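Local coordinates for protein Phikz039 (Pseudomonas phage phikz, PDB 3ZBQ) that is a phage-encoded member of the tubulin/FtsZ family, called PhuZ, and holds guanosine-5'-diphosphate in the pocket of its nucleotide-binding domain, at residues Gly20-Gly25 against Asn181-Leu186; Val190-Gln195 against Ala243-Asp248; Leu202-Asn207 against Thr260-Tyr265; Pro249-Ser254 against Asp272-His277. All blocks are in the same frame, centred on the assembly; numbering follows the deposited sequence.

Interaction 1. Residues Gly20-Gly25 against Asn181-Leu186; sequences GELFHG and NILEVL
F23 lays one face of its ring over the CB of L186, and this is the tightly packed part of the contact. The CB stands 3.9 Å from the centroid of the F23 ring, 29° off the ring normal, the geometry of a CH-pi contact; the approach is skewed toward one rim, since CE1 of F23 comes within 3.5 Å of CB of L186. The ring reaches this place because its CG lies anti to the backbone N (chi1 -171°), which swings it from helix 13-23 against helix 175-192. CD1 of L186 sits above the same face, offset toward the rim. Behind this pair, F23 also packs on I9 and F11, and L186 on F11 and V130, of the central sheet. Two helices thus share one side of the parallel part of the sheet, the layered alpha/beta plan of the nucleotide-binding domain in the tubulin/FtsZ family, with helix 13-23 lying beside the bound guanosine-5'-diphosphate. L183 packs between F23 and L22, its CD2 lying 3.9 Å from CB of F23 and, obliquely, 4.1 Å from CD1 of the F23 ring, while the side chains of F23 and L183 run past each other in opposite directions. The packing becomes loose only at L22, which is solvent-exposed and meets the methyls of L183 through its CB alone, its side chain lying about 6 Å from the guanosine-5'-diphosphate.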
loop_
_atom_site.group_PDB
_atom_site.type_symbol
_atom_site.label_atom_id
_atom_site.label_comp_id
_atom_site.label_asym_id
_atom_site.label_seq_id
_atom_site.Cartn_x
_atom_site.Cartn_y
_atom_site.Cartn_z
ATOM N N GLY A 20 10.178 5.393 -3.926
ATOM C CA GLY A 20 11.435 5.156 -3.226
ATOM C C GLY A 20 12.558 6.036 -3.743
ATOM O O GLY A 20 13.389 6.514 -2.985
ATOM N N GLU A 21 12.582 6.255 -5.052
ATOM C CA GLU A 21 13.593 7.121 -5.630
ATOM C C GLU A 21 13.411 8.548 -5.137
ATOM O O GLU A 21 14.387 9.230 -4.843
ATOM C CB GLU A 21 13.542 7.075 -7.161
ATOM C CG GLU A 21 14.590 7.961 -7.818
ATOM C CD GLU A 21 14.480 7.997 -9.336
ATOM O OE1 GLU A 21 13.502 7.448 -9.890
ATOM O OE2 GLU A 21 15.383 8.583 -9.972
ATOM N N LEU A 22 12.159 8.991 -5.033
ATOM C CA LEU A 22 11.865 10.328 -4.515
ATOM C C LEU A 22 12.165 10.432 -3.014
ATOM O O LEU A 22 12.486 11.505 -2.519
ATOM C CB LEU A 22 10.402 10.714 -4.771
ATOM C CG LEU A 22 9.981 10.839 -6.237
ATOM C CD1 LEU A 22 8.496 11.163 -6.371
ATOM C CD2 LEU A 22 10.821 11.903 -6.932
ATOM N N PHE A 23 12.065 9.310 -2.308
ATOM C CA PHE A 23 12.186 9.296 -0.848
ATOM C C PHE A 23 13.634 9.084 -0.417
ATOM O O PHE A 23 13.953 9.116 0.775
ATOM C CB PHE A 23 11.305 8.186 -0.269
ATOM C CG PHE A 23 11.179 8.223 1.232
ATOM C CD1 PHE A 23 10.541 9.285 1.859
ATOM C CD2 PHE A 23 11.689 7.194 2.011
ATOM C CE1 PHE A 23 10.407 9.320 3.243
ATOM C CE2 PHE A 23 11.565 7.225 3.399
ATOM C CZ PHE A 23 10.924 8.288 4.009
ATOM N N HIS A 24 14.514 8.875 -1.388
ATOM C CA HIS A 24 15.887 8.496 -1.074
ATOM C C HIS A 24 16.619 9.515 -0.198
ATOM O O HIS A 24 16.619 10.714 -0.481
ATOM C CB HIS A 24 16.699 8.251 -2.336
ATOM C CG HIS A 24 18.138 7.961 -2.056
ATOM N ND1 HIS A 24 18.574 6.733 -1.605
ATOM C CD2 HIS A 24 19.233 8.755 -2.114
ATOM C CE1 HIS A 24 19.883 6.777 -1.421
ATOM N NE2 HIS A 24 20.306 7.991 -1.723
ATOM N N GLY A 25 17.253 9.025 0.860
ATOM C CA GLY A 25 17.971 9.896 1.773
ATOM C C GLY A 25 17.166 10.221 3.016
ATOM O O GLY A 25 17.710 10.717 4.000
ATOM N N ASN A 181 2.162 13.917 -1.534
ATOM C CA ASN A 181 1.409 13.545 -0.340
ATOM C C ASN A 181 1.951 12.260 0.276
ATOM O O ASN A 181 2.076 12.143 1.493
ATOM C CB ASN A 181 -0.098 13.434 -0.599
ATOM C CG ASN A 181 -0.916 13.500 0.702
ATOM O OD1 ASN A 181 -1.531 12.517 1.130
ATOM N ND2 ASN A 181 -0.904 14.666 1.342
ATOM N N ILE A 182 2.310 11.309 -0.573
ATOM C CA ILE A 182 2.883 10.060 -0.089
ATOM C C ILE A 182 4.218 10.272 0.634
ATOM O O ILE A 182 4.463 9.671 1.679
ATOM C CB ILE A 182 3.018 9.039 -1.241
ATOM C CG1 ILE A 182 1.623 8.499 -1.608
ATOM C CG2 ILE A 182 3.965 7.912 -0.840
ATOM C CD1 ILE A 182 1.594 7.622 -2.855
ATOM N N LEU A 183 5.078 11.132 0.094
ATOM C CA LEU A 183 6.365 11.418 0.741
ATOM C C LEU A 183 6.144 12.038 2.116
ATOM O O LEU A 183 6.835 11.703 3.097
ATOM C CB LEU A 183 7.202 12.355 -0.126
ATOM C CG LEU A 183 7.547 11.776 -1.494
ATOM C CD1 LEU A 183 8.248 12.821 -2.337
ATOM C CD2 LEU A 183 8.413 10.525 -1.358
ATOM N N GLU A 184 5.171 12.943 2.190
ATOM C CA GLU A 184 4.818 13.550 3.469
ATOM C C GLU A 184 4.423 12.476 4.478
ATOM O O GLU A 184 4.788 12.553 5.654
ATOM C CB GLU A 184 3.676 14.557 3.290
ATOM C CG GLU A 184 4.069 15.803 2.521
ATOM C CD GLU A 184 3.800 17.071 3.298
ATOM O OE1 GLU A 184 2.730 17.153 3.949
ATOM O OE2 GLU A 184 4.664 17.979 3.265
ATOM N N VAL A 185 3.679 11.473 4.027
ATOM C CA VAL A 185 3.253 10.386 4.905
ATOM C C VAL A 185 4.437 9.519 5.341
ATOM O O VAL A 185 4.577 9.209 6.520
ATOM C CB VAL A 185 2.155 9.519 4.244
ATOM C CG1 VAL A 185 1.971 8.204 4.992
ATOM C CG2 VAL A 185 0.835 10.292 4.164
ATOM N N LEU A 186 5.287 9.138 4.389
ATOM C CA LEU A 186 6.459 8.312 4.695
ATOM C C LEU A 186 7.382 9.029 5.679
ATOM O O LEU A 186 7.863 8.437 6.663
ATOM C CB LEU A 186 7.204 7.947 3.404
ATOM C CG LEU A 186 6.467 6.984 2.481
ATOM C CD1 LEU A 186 7.222 6.807 1.166
ATOM C CD2 LEU A 186 6.274 5.643 3.175
#

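Interaction 2. Residues Val190-Gln195 against Ala243-Asp248; sequences VILFNQ and ASLYTD
L192 and L245 meet methyl to methyl, and everything that touches between these segments is apolar. The main aliphatic contact joins CD1 of L192 to CD1 of L245 at 4.0 Å. With chi1 at 179°, L192 points its branch away from its own amide N, off the last turn of helix 175-192 and toward the strand. The same methyl of L192 extends to 4.3 Å from CB of A243, two residues back along strand 239-246, so one leucine spans two residues of the same strand face. L245 answers with CD1, which also nears the helix backbone, 3.9 Å from CA of L192.

A lighter contact flanks this pair: CG2 of I191 lies 4.1 Å from CD1 of L245, the two side chains meeting at a slant. I191 also packs on M276, and L192 on F278 and I205, so the cluster extends to strand 275-281 and helix 202-209.

Polar bonds go to partners outside the two segments: the backbone of L245 pairs with M276 in the neighbouring strand, and OG of S244, on the other strand face, bonds H277. The arrangement is helix-on-sheet packing, with the long helix that links the nucleotide-binding and C-terminal domains in tubulin/FtsZ proteins ending against the C-terminal sheet.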
loop_
_atom_site.group_PDB
_atom_site.type_symbol
_atom_site.label_atom_id
_atom_site.label_comp_id
_atom_site.label_asym_id
_atom_site.label_seq_id
_atom_site.Cartn_x
_atom_site.Cartn_y
_atom_site.Cartn_z
ATOM N N VAL A 190 8.172 7.571 9.415
ATOM C CA VAL A 190 9.548 7.341 9.857
ATOM C C VAL A 190 9.823 8.047 11.193
ATOM O O VAL A 190 10.428 7.460 12.097
ATOM C CB VAL A 190 10.560 7.774 8.782
ATOM C CG1 VAL A 190 11.956 7.821 9.358
ATOM C CG2 VAL A 190 10.504 6.813 7.592
ATOM N N ILE A 191 9.379 9.296 11.325
ATOM C CA ILE A 191 9.487 10.014 12.608
ATOM C C ILE A 191 8.723 9.293 13.725
ATOM O O ILE A 191 9.262 9.076 14.833
ATOM C CB ILE A 191 8.969 11.477 12.484
ATOM C CG1 ILE A 191 9.868 12.301 11.555
ATOM C CG2 ILE A 191 8.869 12.152 13.856
ATOM C CD1 ILE A 191 9.305 13.666 11.208
ATOM N N LEU A 192 7.467 8.934 13.459
ATOM C CA LEU A 192 6.652 8.237 14.463
ATOM C C LEU A 192 7.356 7.003 15.006
ATOM O O LEU A 192 7.329 6.740 16.211
ATOM C CB LEU A 192 5.288 7.826 13.891
ATOM C CG LEU A 192 4.382 7.059 14.871
ATOM C CD1 LEU A 192 4.048 7.928 16.093
ATOM C CD2 LEU A 192 3.098 6.560 14.190
ATOM N N PHE A 193 8.021 6.276 14.115
ATOM C CA PHE A 193 8.618 4.984 14.452
ATOM C C PHE A 193 10.091 5.066 14.879
ATOM O O PHE A 193 10.728 4.032 15.097
ATOM C CB PHE A 193 8.527 4.050 13.232
ATOM C CG PHE A 193 7.120 3.713 12.797
ATOM C CD1 PHE A 193 6.069 3.687 13.701
ATOM C CD2 PHE A 193 6.862 3.389 11.462
ATOM C CE1 PHE A 193 4.776 3.361 13.292
ATOM C CE2 PHE A 193 5.568 3.052 11.044
ATOM C CZ PHE A 193 4.528 3.036 11.951
ATOM N N ASN A 194 10.646 6.268 14.988
ATOM C CA ASN A 194 12.101 6.376 15.145
ATOM C C ASN A 194 12.635 6.055 16.561
ATOM O O ASN A 194 13.852 6.045 16.795
ATOM C CB ASN A 194 12.637 7.711 14.600
ATOM C CG ASN A 194 12.343 8.909 15.513
ATOM O OD1 ASN A 194 11.966 8.761 16.678
ATOM N ND2 ASN A 194 12.535 10.110 14.978
ATOM N N GLN A 195 11.707 5.796 17.482
ATOM C CA GLN A 195 12.026 5.358 18.846
ATOM C C GLN A 195 12.751 6.414 19.692
ATOM O O GLN A 195 13.295 6.093 20.763
ATOM C CB GLN A 195 12.797 4.030 18.820
ATOM C CG GLN A 195 12.011 2.872 18.201
ATOM C CD GLN A 195 12.809 1.587 18.132
ATOM O OE1 GLN A 195 13.777 1.402 18.878
ATOM N NE2 GLN A 195 12.414 0.688 17.229
ATOM N N ALA A 243 -2.330 7.222 17.462
ATOM C CA ALA A 243 -1.016 7.561 18.005
ATOM C C ALA A 243 -0.752 9.040 17.766
ATOM O O ALA A 243 -0.817 9.506 16.636
ATOM C CB ALA A 243 0.070 6.734 17.352
ATOM N N SER A 244 -0.428 9.771 18.825
ATOM C CA SER A 244 -0.217 11.207 18.699
ATOM C C SER A 244 1.182 11.617 19.156
ATOM O O SER A 244 1.685 11.116 20.162
ATOM C CB SER A 244 -1.271 11.976 19.501
ATOM O OG SER A 244 -2.587 11.692 19.056
ATOM N N LEU A 245 1.798 12.535 18.413
ATOM C CA LEU A 245 3.053 13.157 18.826
ATOM C C LEU A 245 2.848 14.640 19.104
ATOM O O LEU A 245 2.226 15.335 18.306
ATOM C CB LEU A 245 4.109 13.004 17.736
ATOM C CG LEU A 245 4.624 11.589 17.501
ATOM C CD1 LEU A 245 5.617 11.557 16.334
ATOM C CD2 LEU A 245 5.289 11.091 18.762
ATOM N N TYR A 246 3.373 15.115 20.232
ATOM C CA TYR A 246 3.352 16.540 20.560
ATOM C C TYR A 246 4.775 17.013 20.834
ATOM O O TYR A 246 5.573 16.274 21.415
ATOM C CB TYR A 246 2.497 16.784 21.806
ATOM C CG TYR A 246 1.092 16.246 21.698
ATOM C CD1 TYR A 246 0.806 14.923 22.039
ATOM C CD2 TYR A 246 0.050 17.053 21.261
ATOM C CE1 TYR A 246 -0.480 14.421 21.939
ATOM C CE2 TYR A 246 -1.238 16.564 21.161
ATOM C CZ TYR A 246 -1.496 15.247 21.497
ATOM O OH TYR A 246 -2.777 14.760 21.397
ATOM N N THR A 247 5.107 18.232 20.412
ATOM C CA THR A 247 6.385 18.819 20.810
ATOM C C THR A 247 6.217 19.514 22.155
ATOM O O THR A 247 7.192 19.754 22.864
ATOM C CB THR A 247 6.932 19.806 19.784
ATOM O OG1 THR A 247 5.870 20.646 19.307
ATOM C CG2 THR A 247 7.576 19.055 18.606
ATOM N N ASP A 248 4.972 19.842 22.490
ATOM C CA ASP A 248 4.648 20.391 23.809
ATOM C C ASP A 248 3.743 19.422 24.573
ATOM O O ASP A 248 2.566 19.254 24.226
ATOM C CB ASP A 248 3.964 21.751 23.664
ATOM C CG ASP A 248 3.690 22.425 25.009
ATOM O OD1 ASP A 248 3.926 21.809 26.075
ATOM O OD2 ASP A 248 3.235 23.583 24.986
#

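Interaction 3. Residues Leu202-Asn207 against Thr260-Tyr265; sequences LMDITN and TRTTGY
D204 presses its CB to within 3.3 Å of OG1 of T262, the closest direct approach between segments 202-207 and 260-265, and one without a hydrogen bond. The other direct contacts are equally plain packing: CG2 of T262 lies 3.9 Å from the backbone O of D204, and CG2 of T260 lies 3.9 Å from O of N207.

Polar bonding between the segments runs through two waters. One donates to OD1 of D204 at 2.7 Å and also bonds OG1 of T262 at 3.0 Å. A chi1 of -167° places OG1 of T262 opposite its amide N and turns the hydroxyl to the helix. The second water donates to O of N207 at 2.7 Å and bonds OG1 of T260 at 2.8 Å, a hydroxyl that H215 also engages.

Within the helix, O of L202 takes two donors, the backbone N and the hydroxyl of T206. OG1 of T206 lies 3.0 Å from O of L202, coming from above the carbonyl plane, 43° out of it. The other carboxylate oxygen of D204 accepts from N of D201, and OD1 of N207 bonds K213.

Strand 260-265 lies at the margin of the sheet in this chain, and the helix packs beside it in the C-terminal domain. The chemistry implies a hydrated seam: the hydroxyls of T260 and T262 each reach a helix-side oxygen through a water of their own, and the carboxylate of D204 divides its two oxygens between the water bridge and the backbone N of D201, just ahead of the helix.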
loop_
_atom_site.group_PDB
_atom_site.type_symbol
_atom_site.label_atom_id
_atom_site.label_comp_id
_atom_site.label_asym_id
_atom_site.label_seq_id
_atom_site.Cartn_x
_atom_site.Cartn_y
_atom_site.Cartn_z
ATOM N N LEU A 202 8.270 0.830 22.069
ATOM C CA LEU A 202 7.967 -0.052 20.940
ATOM C C LEU A 202 6.644 -0.820 21.123
ATOM O O LEU A 202 5.892 -0.981 20.176
ATOM C CB LEU A 202 9.131 -0.999 20.619
ATOM C CG LEU A 202 8.937 -1.880 19.376
ATOM C CD1 LEU A 202 8.609 -1.061 18.117
ATOM C CD2 LEU A 202 10.152 -2.772 19.134
ATOM N N MET A 203 6.337 -1.281 22.333
ATOM C CA MET A 203 5.072 -1.986 22.506
ATOM C C MET A 203 3.892 -1.013 22.418
ATOM O O MET A 203 2.776 -1.427 22.120
ATOM C CB MET A 203 5.022 -2.771 23.836
ATOM C CG MET A 203 3.923 -3.843 23.883
ATOM S SD MET A 203 4.096 -5.127 22.599
ATOM C CE MET A 203 5.451 -6.066 23.296
ATOM N N ASP A 204 4.120 0.271 22.705
ATOM C CA ASP A 204 3.053 1.260 22.530
ATOM C C ASP A 204 2.653 1.337 21.057
ATOM O O ASP A 204 1.458 1.345 20.725
ATOM C CB ASP A 204 3.487 2.641 23.024
ATOM C CG ASP A 204 3.679 2.685 24.537
ATOM O OD1 ASP A 204 2.858 2.075 25.256
ATOM O OD2 ASP A 204 4.657 3.315 24.995
ATOM N N ILE A 205 3.654 1.411 20.185
ATOM C CA ILE A 205 3.415 1.413 18.734
ATOM C C ILE A 205 2.822 0.066 18.311
ATOM O O ILE A 205 1.857 0.011 17.545
ATOM C CB ILE A 205 4.703 1.739 17.948
ATOM C CG1 ILE A 205 5.062 3.226 18.095
ATOM C CG2 ILE A 205 4.542 1.398 16.442
ATOM C CD1 ILE A 205 4.043 4.187 17.472
ATOM N N THR A 206 3.380 -1.027 18.827
ATOM C CA THR A 206 2.856 -2.357 18.503
ATOM C C THR A 206 1.353 -2.488 18.793
ATOM O O THR A 206 0.585 -2.939 17.948
ATOM C CB THR A 206 3.642 -3.467 19.219
ATOM O OG1 THR A 206 5.003 -3.454 18.759
ATOM C CG2 THR A 206 3.020 -4.825 18.942
ATOM N N ASN A 207 0.921 -2.069 19.978
ATOM C CA ASN A 207 -0.489 -2.221 20.338
ATOM C C ASN A 207 -1.406 -1.154 19.756
ATOM O O ASN A 207 -2.622 -1.307 19.766
ATOM C CB ASN A 207 -0.627 -2.340 21.868
ATOM C CG ASN A 207 -0.029 -3.632 22.383
ATOM O OD1 ASN A 207 0.223 -4.552 21.603
ATOM N ND2 ASN A 207 0.208 -3.715 23.698
ATOM N N THR A 260 -8.089 2.667 21.434
ATOM C CA THR A 260 -6.709 2.703 21.897
ATOM C C THR A 260 -6.087 4.067 21.574
ATOM O O THR A 260 -6.280 4.606 20.484
ATOM C CB THR A 260 -5.878 1.551 21.287
ATOM O OG1 THR A 260 -6.261 0.315 21.897
ATOM C CG2 THR A 260 -4.382 1.761 21.505
ATOM N N ARG A 261 -5.378 4.640 22.544
ATOM C CA ARG A 261 -4.650 5.888 22.317
ATOM C C ARG A 261 -3.244 5.762 22.895
ATOM O O ARG A 261 -3.049 5.279 24.020
ATOM C CB ARG A 261 -5.387 7.086 22.936
ATOM C CG ARG A 261 -4.672 8.441 22.744
ATOM C CD ARG A 261 -5.536 9.625 23.181
ATOM N NE ARG A 261 -4.919 10.906 22.831
ATOM C CZ ARG A 261 -4.214 11.670 23.660
ATOM N NH1 ARG A 261 -4.032 11.307 24.929
ATOM N NH2 ARG A 261 -3.693 12.808 23.220
ATOM N N THR A 262 -2.258 6.189 22.125
ATOM C CA THR A 262 -0.902 6.255 22.650
ATOM C C THR A 262 -0.282 7.581 22.226
ATOM O O THR A 262 -0.598 8.110 21.152
ATOM C CB THR A 262 -0.068 5.027 22.206
ATOM O OG1 THR A 262 1.146 4.962 22.962
ATOM C CG2 THR A 262 0.253 5.092 20.721
ATOM N N THR A 263 0.568 8.147 23.078
ATOM C CA THR A 263 1.175 9.444 22.780
ATOM C C THR A 263 2.686 9.433 22.972
ATOM O O THR A 263 3.211 8.672 23.791
ATOM C CB THR A 263 0.570 10.590 23.632
ATOM O OG1 THR A 263 1.011 10.472 24.991
ATOM C CG2 THR A 263 -0.938 10.553 23.581
ATOM N N GLY A 264 3.378 10.284 22.223
ATOM C CA GLY A 264 4.811 10.459 22.406
ATOM C C GLY A 264 5.162 11.932 22.446
ATOM O O GLY A 264 4.449 12.749 21.858
ATOM N N TYR A 265 6.251 12.277 23.128
ATOM C CA TYR A 265 6.673 13.670 23.218
ATOM C C TYR A 265 7.942 13.886 22.411
ATOM O O TYR A 265 9.019 13.408 22.786
ATOM C CB TYR A 265 6.850 14.082 24.684
ATOM C CG TYR A 265 5.576 13.885 25.472
ATOM C CD1 TYR A 265 4.359 14.323 24.965
ATOM C CD2 TYR A 265 5.581 13.235 26.698
ATOM C CE1 TYR A 265 3.183 14.136 25.656
ATOM C CE2 TYR A 265 4.406 13.041 27.404
ATOM C CZ TYR A 265 3.211 13.500 26.876
ATOM O OH TYR A 265 2.033 13.322 27.561
HETATM O O HOH W 1 0.285 2.726 24.694
HETATM O O HOH W 2 -4.244 -1.570 21.927
#

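Interaction 4. Residues Pro249-Ser254 against Asp272-His277; sequences PDRDVS and DFDQMH
R251 crosses the side chain of D274 and meets OE1 of Q275 at the edge of its guanidinium, so that a salt bridge and a hydrogen bond both involve NH2. The salt bridge is to OD2 of D274, whose modelled separation is too short to be trusted, so the exact placing of both groups is doubtful. NH2 of R251 also donates to OE1 of Q275 at 3.2 Å with an N-H...O angle of 152°, the acceptor lying near the guanidinium plane; this bond shares the uncertainty of NH2. The arginine chain is bent at chi2 and chi3, which sets NH2 beside D274 and Q275.

This is a side-chain tie between the loop joining strands 239-246 and 260-265 and the start of strand 275-281, at one end of the C-terminal sheet of this tubulin-like fold. D252, the next residue of that loop, uses its carboxylate to hold R261, T263 and Y265 of strand 260-265.

Both ends of the Q275 amide have partners, those of OE1 being long or uncertain. OE1 of Q275 also accepts from a water at 3.3 Å, and that water donates to O of R251 at 3.1 Å. NE2 of Q275 donates to NE2 of H277 at 2.8 Å, lying in the imidazole plane but with the histidine tilted 26° from the amide plane. ND1 of H277 is bonded to OG of S244, which leaves both imidazole nitrogens with partners.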
loop_
_atom_site.group_PDB
_atom_site.type_symbol
_atom_site.label_atom_id
_atom_site.label_comp_id
_atom_site.label_asym_id
_atom_site.label_seq_id
_atom_site.Cartn_x
_atom_site.Cartn_y
_atom_site.Cartn_z
ATOM N N PRO A 249 4.291 18.784 25.617
ATOM C CA PRO A 249 3.588 17.768 26.409
ATOM C C PRO A 249 2.300 18.308 27.014
ATOM O O PRO A 249 1.353 17.540 27.219
ATOM C CB PRO A 249 4.589 17.437 27.519
ATOM C CG PRO A 249 5.927 17.718 26.895
ATOM C CD PRO A 249 5.695 18.935 26.040
ATOM N N ASP A 250 2.266 19.613 27.273
ATOM C CA ASP A 250 1.097 20.248 27.869
ATOM C C ASP A 250 -0.098 20.221 26.926
ATOM O O ASP A 250 -1.232 20.434 27.358
ATOM C CB ASP A 250 1.399 21.698 28.277
ATOM C CG ASP A 250 2.182 21.798 29.579
ATOM O OD1 ASP A 250 2.442 20.755 30.226
ATOM O OD2 ASP A 250 2.536 22.936 29.962
ATOM N N ARG A 251 0.160 19.967 25.641
ATOM C CA ARG A 251 -0.890 19.904 24.619
ATOM C C ARG A 251 -1.464 18.493 24.435
ATOM O O ARG A 251 -2.337 18.264 23.592
ATOM C CB ARG A 251 -0.349 20.400 23.275
ATOM C CG ARG A 251 0.488 21.664 23.373
ATOM C CD ARG A 251 -0.214 22.846 22.734
ATOM N NE ARG A 251 -0.652 22.549 21.371
ATOM C CZ ARG A 251 -1.304 23.407 20.592
ATOM N NH1 ARG A 251 -1.591 24.623 21.034
ATOM N NH2 ARG A 251 -1.673 23.055 19.368
ATOM N N ASP A 252 -0.964 17.543 25.214
ATOM C CA ASP A 252 -1.461 16.178 25.128
ATOM C C ASP A 252 -2.889 16.145 25.679
ATOM O O ASP A 252 -3.106 16.110 26.899
ATOM C CB ASP A 252 -0.527 15.246 25.900
ATOM C CG ASP A 252 -0.964 13.798 25.862
ATOM O OD1 ASP A 252 -2.071 13.510 25.359
ATOM O OD2 ASP A 252 -0.180 12.945 26.334
ATOM N N VAL A 253 -3.857 16.176 24.768
ATOM C CA VAL A 253 -5.277 16.121 25.117
ATOM C C VAL A 253 -5.998 15.189 24.153
ATOM O O VAL A 253 -5.893 15.359 22.938
ATOM C CB VAL A 253 -5.937 17.506 25.033
ATOM C CG1 VAL A 253 -7.428 17.417 25.377
ATOM C CG2 VAL A 253 -5.229 18.496 25.944
ATOM N N SER A 254 -6.729 14.212 24.689
ATOM C CA SER A 254 -7.481 13.278 23.846
ATOM C C SER A 254 -8.459 14.033 22.946
ATOM O O SER A 254 -9.134 14.966 23.386
ATOM C CB SER A 254 -8.230 12.252 24.698
ATOM O OG SER A 254 -8.810 11.251 23.880
ATOM N N ASP A 272 9.896 21.050 14.299
ATOM C CA ASP A 272 9.129 22.271 14.061
ATOM C C ASP A 272 7.682 21.929 13.694
ATOM O O ASP A 272 7.112 22.485 12.751
ATOM C CB ASP A 272 9.787 23.087 12.931
ATOM C CG ASP A 272 9.054 24.391 12.629
ATOM O OD1 ASP A 272 8.722 25.134 13.579
ATOM O OD2 ASP A 272 8.790 24.648 11.434
ATOM N N PHE A 273 7.098 20.971 14.403
ATOM C CA PHE A 273 5.666 20.724 14.271
ATOM C C PHE A 273 5.028 20.835 15.637
ATOM O O PHE A 273 5.680 20.617 16.655
ATOM C CB PHE A 273 5.350 19.373 13.598
ATOM C CG PHE A 273 5.752 18.158 14.402
ATOM C CD1 PHE A 273 4.892 17.611 15.348
ATOM C CD2 PHE A 273 6.967 17.528 14.166
ATOM C CE1 PHE A 273 5.255 16.482 16.073
ATOM C CE2 PHE A 273 7.340 16.405 14.883
ATOM C CZ PHE A 273 6.486 15.879 15.842
ATOM N N ASP A 274 3.762 21.216 15.658
ATOM C CA ASP A 274 3.017 21.285 16.896
ATOM C C ASP A 274 2.590 19.869 17.282
ATOM O O ASP A 274 2.950 19.357 18.345
ATOM C CB ASP A 274 1.810 22.203 16.710
ATOM C CG ASP A 274 0.858 22.163 17.881
ATOM O OD1 ASP A 274 1.325 22.002 19.030
ATOM O OD2 ASP A 274 -0.362 22.299 17.644
ATOM N N GLN A 275 1.835 19.225 16.402
ATOM C CA GLN A 275 1.396 17.863 16.670
ATOM C C GLN A 275 1.130 17.067 15.389
ATOM O O GLN A 275 0.854 17.642 14.330
ATOM C CB GLN A 275 0.159 17.884 17.574
ATOM C CG GLN A 275 -0.981 18.731 17.036
ATOM C CD GLN A 275 -2.016 19.023 18.093
ATOM O OE1 GLN A 275 -1.792 19.846 18.985
ATOM N NE2 GLN A 275 -3.154 18.345 18.010
ATOM N N MET A 276 1.246 15.745 15.487
ATOM C CA MET A 276 0.892 14.856 14.382
ATOM C C MET A 276 0.070 13.709 14.939
ATOM O O MET A 276 0.351 13.219 16.033
ATOM C CB MET A 276 2.136 14.282 13.699
ATOM C CG MET A 276 2.890 15.235 12.800
ATOM S SD MET A 276 4.060 14.331 11.757
ATOM C CE MET A 276 5.110 13.559 12.980
ATOM N N HIS A 277 -0.931 13.275 14.184
ATOM C CA HIS A 277 -1.794 12.192 14.627
ATOM C C HIS A 277 -1.881 11.113 13.575
ATOM O O HIS A 277 -1.992 11.390 12.380
ATOM C CB HIS A 277 -3.195 12.709 14.948
ATOM C CG HIS A 277 -3.197 13.850 15.912
ATOM N ND1 HIS A 277 -3.039 13.670 17.269
ATOM C CD2 HIS A 277 -3.289 15.186 15.712
ATOM C CE1 HIS A 277 -3.054 14.849 17.868
ATOM N NE2 HIS A 277 -3.211 15.783 16.946
HETATM O O HOH W 3 -3.930 19.761 21.461
#

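Interactions 1 and 2 use successive parts of helix 175-192, their centres about 17 Å apart, and meet where CZ of F23 lies 3.9 Å from CG2 of V190. As in other tubulin/FtsZ proteins, this helix runs from the nucleotide-binding domain to the C-terminal one. Interactions 2, 3 and 4 cluster there, the centre of interaction 2 lying about 9 Å from the centres of interactions 3 and 4. All three reach neighbouring strands of one sheet, in the order 275-281, 239-246, 260-265. Along the chain interactions 2 and 3 cross, as do 3 and 4, whereas interaction 1 closes before the rest open. The C-terminal domain is therefore interlaced, and the shared helix couples it to the nucleotide-binding half.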